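Local coordinates for ABC transporter, solute-binding protein (Staphylococcus aureus, PDB 6LKI), which binds alpha-D-glucose 6-phosphate and probably serves as the extracellular substrate-binding lipoprotein of an ABC importer, at residues V105-L110 against G201-I206; L99-I104 against I206-E211. One frame throughout, in Å; residues are numbered along the deposited sequence.

Interaction 1 of 2, residues V105-L110 against G201-I206; sequences VVNSDL and GYPVSI
Val105 packs its CG2 methyl against CB of Val204 at 3.7 Å, the two short side chains crossing at a slant on the face of the sheet that helix 172-180 covers through Ile176 and Val179. With chi1 at 64°, CG2 is the branch anti to the backbone N, and it is this methyl that reaches the neighbouring strand. Val106 forms the antiparallel hydrogen-bonded pair with Ser205: its N donates to Ser205 O at 2.9 Å, and its O receives Ser205 N at 2.7 Å, a nearly straight bond. The same carbonyl also meets the CA-H of Val204. Asn107 faces Val204 as a non-hydrogen-bonded pair, and its side chain lies alongside the Pro203 ring, pointing the same way. Its amide has divided duties: ND2 donates to Val179 O in helix 172-180, while OD1 caps the start of helix 108-111, accepting Leu110 N at 2.9 Å and, more weakly, Asp109 N. Ser108 N donates to Pro203 O at 2.8 Å, approaching from above the carbonyl plane, 43° out of it, and Asn107 CA touches the same oxygen. Pro203 is the centre of an inverse gamma turn closed by Val204 N and Tyr202 O. Ser108 OG comes within 3.2 Å of Pro203 CB, and the carboxylate of Asp109 crosses the ring near CG, OD2 being 3.9 Å from it. The proline ring therefore meets Asn107, Ser108 and Asp109 at the point where strand 95-107 gives way to helix. Chemically, the contact passes from paired backbone amides with a small apolar patch to polar groups on a proline, and Asn107, with both ends of its amide bonded, is fixed in its flip as it joins strand end, helix start and helix 172-180.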
ATOM      1  N   VAL A 105     -12.364  -9.745  -8.643  1.00 26.65           N
ATOM      2  CA  VAL A 105     -11.167 -10.560  -8.801  1.00 23.24           C
ATOM      3  C   VAL A 105     -11.598 -11.957  -9.225  1.00 27.95           C
ATOM      4  O   VAL A 105     -12.570 -12.504  -8.692  1.00 24.80           O
ATOM      5  CB  VAL A 105     -10.324 -10.578  -7.513  1.00 27.40           C
ATOM      6  CG1 VAL A 105     -11.074 -11.222  -6.361  1.00 29.23           C
ATOM      7  CG2 VAL A 105      -9.000 -11.283  -7.759  1.00 33.01           C
ATOM      8  N   VAL A 106     -10.907 -12.514 -10.217  1.00 26.84           N
ATOM      9  CA  VAL A 106     -11.272 -13.789 -10.825  1.00 27.62           C
ATOM     10  C   VAL A 106     -10.094 -14.743 -10.698  1.00 28.46           C
ATOM     11  O   VAL A 106      -8.952 -14.369 -10.987  1.00 27.05           O
ATOM     12  CB  VAL A 106     -11.677 -13.618 -12.301  1.00 30.03           C
ATOM     13  CG1 VAL A 106     -12.009 -14.965 -12.927  1.00 31.39           C
ATOM     14  CG2 VAL A 106     -12.860 -12.665 -12.422  1.00 26.13           C
ATOM     15  N   ASN A 107     -10.374 -15.970 -10.266  1.00 26.60           N
ATOM     16  CA  ASN A 107      -9.357 -17.012 -10.203  1.00 24.16           C
ATOM     17  C   ASN A 107      -9.163 -17.602 -11.597  1.00 28.56           C
ATOM     18  O   ASN A 107     -10.082 -18.219 -12.146  1.00 26.07           O
ATOM     19  CB  ASN A 107      -9.766 -18.094  -9.205  1.00 23.61           C
ATOM     20  CG  ASN A 107      -8.688 -19.142  -9.005  1.00 27.79           C
ATOM     21  OD1 ASN A 107      -8.349 -19.883  -9.926  1.00 28.20           O
ATOM     22  ND2 ASN A 107      -8.152 -19.215  -7.793  1.00 26.12           N
ATOM     23  N   SER A 108      -7.971 -17.414 -12.167  1.00 27.47           N
ATOM     24  CA  SER A 108      -7.715 -17.852 -13.534  1.00 29.60           C
ATOM     25  C   SER A 108      -7.486 -19.353 -13.645  1.00 30.61           C
ATOM     26  O   SER A 108      -7.607 -19.901 -14.746  1.00 30.18           O
ATOM     27  CB  SER A 108      -6.514 -17.103 -14.120  1.00 30.97           C
ATOM     28  OG  SER A 108      -5.355 -17.279 -13.325  1.00 30.09           O
ATOM     29  N   ASP A 109      -7.152 -20.028 -12.542  1.00 27.03           N
ATOM     30  CA  ASP A 109      -7.054 -21.484 -12.576  1.00 31.75           C
ATOM     31  C   ASP A 109      -8.429 -22.122 -12.720  1.00 32.30           C
ATOM     32  O   ASP A 109      -8.579 -23.146 -13.397  1.00 31.51           O
ATOM     33  CB  ASP A 109      -6.362 -21.999 -11.313  1.00 30.99           C
ATOM     34  CG  ASP A 109      -4.859 -22.126 -11.473  1.00 33.78           C
ATOM     35  OD1 ASP A 109      -4.327 -21.744 -12.537  1.00 32.04           O
ATOM     36  OD2 ASP A 109      -4.209 -22.612 -10.523  1.00 30.90           O
ATOM     37  N   LEU A 110      -9.447 -21.526 -12.095  1.00 30.39           N
ATOM     38  CA  LEU A 110     -10.785 -22.099 -12.059  1.00 30.59           C
ATOM     39  C   LEU A 110     -11.698 -21.590 -13.167  1.00 30.79           C
ATOM     40  O   LEU A 110     -12.673 -22.272 -13.501  1.00 28.14           O
ATOM     41  CB  LEU A 110     -11.451 -21.801 -10.710  1.00 28.99           C
ATOM     42  CG  LEU A 110     -10.807 -22.344  -9.435  1.00 30.15           C
ATOM     43  CD1 LEU A 110     -11.345 -21.604  -8.217  1.00 28.70           C
ATOM     44  CD2 LEU A 110     -11.057 -23.834  -9.306  1.00 29.40           C
ATOM     45  N   GLY A 201       2.310 -14.293  -7.073  1.00 27.84           N
ATOM     46  CA  GLY A 201       2.213 -15.473  -7.909  1.00 29.07           C
ATOM     47  C   GLY A 201       0.857 -16.140  -7.977  1.00 28.55           C
ATOM     48  O   GLY A 201       0.740 -17.190  -8.619  1.00 27.96           O
ATOM     49  N   TYR A 202      -0.168 -15.570  -7.355  1.00 28.39           N
ATOM     50  CA  TYR A 202      -1.460 -16.238  -7.331  1.00 28.50           C
ATOM     51  C   TYR A 202      -2.216 -16.017  -8.640  1.00 27.82           C
ATOM     52  O   TYR A 202      -2.032 -14.996  -9.308  1.00 28.93           O
ATOM     53  CB  TYR A 202      -2.289 -15.739  -6.154  1.00 27.23           C
ATOM     54  CG  TYR A 202      -1.805 -16.272  -4.827  1.00 28.30           C
ATOM     55  CD1 TYR A 202      -0.762 -15.655  -4.148  1.00 30.25           C
ATOM     56  CD2 TYR A 202      -2.380 -17.401  -4.258  1.00 27.11           C
ATOM     57  CE1 TYR A 202      -0.311 -16.141  -2.937  1.00 32.80           C
ATOM     58  CE2 TYR A 202      -1.936 -17.896  -3.047  1.00 27.56           C
ATOM     59  CZ  TYR A 202      -0.900 -17.263  -2.392  1.00 29.98           C
ATOM     60  OH  TYR A 202      -0.453 -17.750  -1.185  1.00 30.10           O
ATOM     61  N   PRO A 203      -3.068 -16.971  -9.036  1.00 29.25           N
ATOM     62  CA  PRO A 203      -3.774 -16.883 -10.331  1.00 28.12           C
ATOM     63  C   PRO A 203      -5.037 -16.026 -10.270  1.00 29.32           C
ATOM     64  O   PRO A 203      -6.173 -16.502 -10.275  1.00 27.33           O
ATOM     65  CB  PRO A 203      -4.100 -18.348 -10.628  1.00 32.44           C
ATOM     66  CG  PRO A 203      -4.339 -18.933  -9.272  1.00 28.66           C
ATOM     67  CD  PRO A 203      -3.378 -18.231  -8.333  1.00 28.32           C
ATOM     68  N   VAL A 204      -4.850 -14.711 -10.220  1.00 28.38           N
ATOM     69  CA  VAL A 204      -5.962 -13.778 -10.089  1.00 29.05           C
ATOM     70  C   VAL A 204      -5.939 -12.789 -11.246  1.00 28.73           C
ATOM     71  O   VAL A 204      -4.882 -12.269 -11.621  1.00 32.95           O
ATOM     72  CB  VAL A 204      -5.941 -13.043  -8.733  1.00 30.42           C
ATOM     73  CG1 VAL A 204      -6.175 -14.024  -7.599  1.00 34.71           C
ATOM     74  CG2 VAL A 204      -4.635 -12.317  -8.533  1.00 32.59           C
ATOM     75  N   SER A 205      -7.115 -12.546 -11.817  1.00 29.71           N
ATOM     76  CA  SER A 205      -7.332 -11.519 -12.821  1.00 31.08           C
ATOM     77  C   SER A 205      -8.183 -10.408 -12.221  1.00 28.16           C
ATOM     78  O   SER A 205      -8.931 -10.620 -11.264  1.00 28.22           O
ATOM     79  CB  SER A 205      -8.018 -12.095 -14.066  1.00 33.27           C
ATOM     80  OG  SER A 205      -7.221 -13.100 -14.667  1.00 47.68           O
ATOM     81  N   ILE A 206      -8.061  -9.215 -12.792  1.00 29.41           N
ATOM     82  CA  ILE A 206      -8.744  -8.029 -12.291  1.00 30.47           C
ATOM     83  C   ILE A 206      -9.744  -7.566 -13.339  1.00 29.07           C
ATOM     84  O   ILE A 206      -9.377  -7.346 -14.500  1.00 30.29           O
ATOM     85  CB  ILE A 206      -7.746  -6.912 -11.943  1.00 31.51           C
ATOM     86  CG1 ILE A 206      -6.851  -7.357 -10.784  1.00 35.15           C
ATOM     87  CG2 ILE A 206      -8.480  -5.627 -11.596  1.00 34.08           C
ATOM     88  CD1 ILE A 206      -5.687  -6.435 -10.523  1.00 38.42           C
TER

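Interaction 2 of 2, residues L99-I104 against I206-E211; sequences LMPTVI and IVYPIE
The antiparallel pairing of strand 95-107 with strand 204-207, in the mixed sheet of this solute-binding fold, reaches its end here, where Ile104 and Val207 form a hydrogen-bonded pair. Ile104 N donates to Val207 O and Val207 N to Ile104 O, each at 2.9 Å, the first in the carbonyl plane. Their side chains share one face, CB to CB 4.2 Å. Beyond Val207 the chain leaves the strand; side chains from Ile206 to Pro209 complete the contact. CG1 of Val103, the branch anti to the carbonyl carbon (chi1 -55°), touches both CG2 of Ile206 (3.6 Å) and CE1 of the Tyr208 ring (3.7 Å). The same ring carbon meets Pro101 CB at 3.8 Å, both approaches oblique to the ring. The Ile104 side chain slants across the Pro209 ring, its CD1 3.9 Å from Pro209 CG. Thr102 O, near the plane of the Tyr208 ring at its edge, is buried without a polar partner. Tyr208 OH is hydrogen-bonded to Glu191 of helix 191-198, whose Ala194 and Arg195 touch Ile206. Thr102 OG1 bonds Met214 O, and its side chain touches Asn216 of strand 215-223, which binds alpha-D-glucose 6-phosphate in another structure of this protein but not here.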
ATOM      1  N   LEU A  99      -7.632   7.822  -5.355  1.00 27.65           N
ATOM      2  CA  LEU A  99      -8.706   7.149  -6.075  1.00 27.91           C
ATOM      3  C   LEU A  99      -8.355   5.671  -6.199  1.00 26.64           C
ATOM      4  O   LEU A  99      -7.281   5.329  -6.706  1.00 28.92           O
ATOM      5  CB  LEU A  99      -8.920   7.773  -7.454  1.00 27.11           C
ATOM      6  CG  LEU A  99      -9.116   9.292  -7.482  1.00 34.47           C
ATOM      7  CD1 LEU A  99      -9.215   9.795  -8.913  1.00 35.19           C
ATOM      8  CD2 LEU A  99     -10.349   9.688  -6.688  1.00 31.91           C
ATOM      9  N   MET A 100      -9.250   4.807  -5.738  1.00 27.78           N
ATOM     10  CA  MET A 100      -9.019   3.363  -5.733  1.00 29.44           C
ATOM     11  C   MET A 100     -10.192   2.650  -6.391  1.00 27.85           C
ATOM     12  O   MET A 100     -11.309   2.663  -5.839  1.00 29.13           O
ATOM     13  CB  MET A 100      -8.812   2.847  -4.312  1.00 28.26           C
ATOM     14  CG  MET A 100      -8.622   1.336  -4.227  1.00 27.96           C
ATOM     15  SD  MET A 100      -7.169   0.775  -5.137  1.00 31.41           S
ATOM     16  CE  MET A 100      -5.874   1.651  -4.267  1.00 31.36           C
ATOM     17  N   PRO A 101      -9.995   2.016  -7.547  1.00 27.95           N
ATOM     18  CA  PRO A 101     -11.101   1.284  -8.177  1.00 28.70           C
ATOM     19  C   PRO A 101     -11.454   0.035  -7.381  1.00 25.70           C
ATOM     20  O   PRO A 101     -10.572  -0.707  -6.942  1.00 26.27           O
ATOM     21  CB  PRO A 101     -10.552   0.927  -9.566  1.00 30.04           C
ATOM     22  CG  PRO A 101      -9.318   1.780  -9.746  1.00 31.24           C
ATOM     23  CD  PRO A 101      -8.778   2.002  -8.372  1.00 30.54           C
ATOM     24  N   THR A 102     -12.750  -0.180  -7.176  1.00 26.19           N
ATOM     25  CA  THR A 102     -13.222  -1.489  -6.753  1.00 28.00           C
ATOM     26  C   THR A 102     -13.244  -2.413  -7.962  1.00 28.76           C
ATOM     27  O   THR A 102     -13.401  -1.968  -9.102  1.00 28.26           O
ATOM     28  CB  THR A 102     -14.614  -1.402  -6.124  1.00 28.71           C
ATOM     29  OG1 THR A 102     -15.548  -0.885  -7.082  1.00 30.04           O
ATOM     30  CG2 THR A 102     -14.595  -0.498  -4.900  1.00 29.28           C
ATOM     31  N   VAL A 103     -13.051  -3.710  -7.716  1.00 24.93           N
ATOM     32  CA  VAL A 103     -12.890  -4.671  -8.798  1.00 25.71           C
ATOM     33  C   VAL A 103     -13.573  -5.984  -8.448  1.00 23.89           C
ATOM     34  O   VAL A 103     -13.846  -6.287  -7.284  1.00 22.90           O
ATOM     35  CB  VAL A 103     -11.402  -4.954  -9.132  1.00 26.95           C
ATOM     36  CG1 VAL A 103     -10.643  -3.667  -9.453  1.00 26.26           C
ATOM     37  CG2 VAL A 103     -10.736  -5.718  -7.993  1.00 24.93           C
ATOM     38  N   ILE A 104     -13.852  -6.760  -9.486  1.00 25.71           N
ATOM     39  CA  ILE A 104     -14.089  -8.189  -9.352  1.00 25.13           C
ATOM     40  C   ILE A 104     -12.761  -8.891  -9.580  1.00 26.26           C
ATOM     41  O   ILE A 104     -12.086  -8.645 -10.586  1.00 26.40           O
ATOM     42  CB  ILE A 104     -15.146  -8.675 -10.358  1.00 25.55           C
ATOM     43  CG1 ILE A 104     -16.494  -8.011 -10.088  1.00 24.92           C
ATOM     44  CG2 ILE A 104     -15.276 -10.191 -10.304  1.00 28.05           C
ATOM     45  CD1 ILE A 104     -17.503  -8.226 -11.189  1.00 25.54           C
ATOM     46  N   ILE A 206      -8.061  -9.215 -12.792  1.00 29.41           N
ATOM     47  CA  ILE A 206      -8.744  -8.029 -12.291  1.00 30.47           C
ATOM     48  C   ILE A 206      -9.744  -7.566 -13.339  1.00 29.07           C
ATOM     49  O   ILE A 206      -9.377  -7.346 -14.500  1.00 30.29           O
ATOM     50  CB  ILE A 206      -7.746  -6.912 -11.943  1.00 31.51           C
ATOM     51  CG1 ILE A 206      -6.851  -7.357 -10.784  1.00 35.15           C
ATOM     52  CG2 ILE A 206      -8.480  -5.627 -11.596  1.00 34.08           C
ATOM     53  CD1 ILE A 206      -5.687  -6.435 -10.523  1.00 38.42           C
ATOM     54  N   VAL A 207     -11.002  -7.421 -12.932  1.00 26.31           N
ATOM     55  CA  VAL A 207     -12.087  -7.037 -13.825  1.00 27.98           C
ATOM     56  C   VAL A 207     -12.760  -5.789 -13.273  1.00 26.62           C
ATOM     57  O   VAL A 207     -13.186  -5.768 -12.111  1.00 26.12           O
ATOM     58  CB  VAL A 207     -13.115  -8.171 -13.994  1.00 30.46           C
ATOM     59  CG1 VAL A 207     -14.305  -7.690 -14.812  1.00 27.10           C
ATOM     60  CG2 VAL A 207     -12.470  -9.383 -14.642  1.00 30.75           C
ATOM     61  N   TYR A 208     -12.855  -4.753 -14.105  1.00 27.47           N
ATOM     62  CA  TYR A 208     -13.683  -3.597 -13.792  1.00 28.66           C
ATOM     63  C   TYR A 208     -15.110  -3.880 -14.244  1.00 26.26           C
ATOM     64  O   TYR A 208     -15.339  -4.039 -15.450  1.00 28.00           O
ATOM     65  CB  TYR A 208     -13.157  -2.348 -14.485  1.00 29.06           C
ATOM     66  CG  TYR A 208     -11.737  -1.970 -14.113  1.00 30.15           C
ATOM     67  CD1 TYR A 208     -11.343  -1.877 -12.785  1.00 27.66           C
ATOM     68  CD2 TYR A 208     -10.793  -1.701 -15.097  1.00 36.35           C
ATOM     69  CE1 TYR A 208     -10.043  -1.529 -12.446  1.00 32.07           C
ATOM     70  CE2 TYR A 208      -9.494  -1.355 -14.769  1.00 40.20           C
ATOM     71  CZ  TYR A 208      -9.124  -1.269 -13.442  1.00 40.09           C
ATOM     72  OH  TYR A 208      -7.831  -0.922 -13.116  1.00 39.19           O
ATOM     73  N   PRO A 209     -16.078  -3.966 -13.332  1.00 26.27           N
ATOM     74  CA  PRO A 209     -17.447  -4.341 -13.718  1.00 29.31           C
ATOM     75  C   PRO A 209     -17.993  -3.484 -14.852  1.00 27.93           C
ATOM     76  O   PRO A 209     -18.014  -2.253 -14.775  1.00 28.80           O
ATOM     77  CB  PRO A 209     -18.240  -4.138 -12.425  1.00 29.44           C
ATOM     78  CG  PRO A 209     -17.236  -4.360 -11.343  1.00 30.31           C
ATOM     79  CD  PRO A 209     -15.937  -3.816 -11.872  1.00 26.86           C
ATOM     80  N   ILE A 210     -18.455  -4.157 -15.911  1.00 28.46           N
ATOM     81  CA  ILE A 210     -18.822  -3.468 -17.146  1.00 29.10           C
ATOM     82  C   ILE A 210     -20.094  -2.645 -16.971  1.00 30.29           C
ATOM     83  O   ILE A 210     -20.279  -1.634 -17.661  1.00 32.74           O
ATOM     84  CB  ILE A 210     -18.952  -4.485 -18.298  1.00 30.53           C
ATOM     85  CG1 ILE A 210     -18.835  -3.778 -19.651  1.00 37.15           C
ATOM     86  CG2 ILE A 210     -20.261  -5.268 -18.199  1.00 34.12           C
ATOM     87  CD1 ILE A 210     -18.891  -4.718 -20.834  1.00 44.07           C
ATOM     88  N   GLU A 211     -20.939  -3.026 -16.059  1.00 27.58           N
ATOM     89  CA  GLU A 211     -22.148  -2.279 -15.845  1.00 30.02           C
ATOM     90  C   GLU A 211     -21.861  -0.914 -15.223  1.00 32.78           C
ATOM     91  O   GLU A 211     -22.618   0.002 -15.348  1.00 30.58           O
ATOM     92  CB  GLU A 211     -23.128  -3.062 -14.976  1.00 30.07           C
ATOM     93  CG  GLU A 211     -23.517  -4.416 -15.533  1.00 29.20           C
ATOM     94  CD  GLU A 211     -22.665  -5.533 -14.986  1.00 32.21           C
ATOM     95  OE1 GLU A 211     -21.677  -5.252 -14.348  1.00 32.28           O
ATOM     96  OE2 GLU A 211     -23.013  -6.673 -15.210  1.00 33.31           O
TER

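From the N terminus, strand 95-107 supplies residues 99-104 to interaction 2 and 105-107 to interaction 1, which continues into helix 108-111. The chain next runs through several helices and strands, among them helices 140-153, 172-180 and 191-198, before strand 204-207 returns in the antiparallel sense. Residues 201-206 close the inner loop of interaction 1, and residues 206-211 close the outer loop of interaction 2, so the first contact is nested within the second. Ile206 belongs to both, and Val106 CG2 touches Val207 CG2 at 4.0 Å where they adjoin. Together they join the same two strands from the start of helix 108-111 to the neighbourhood of strand 215-223.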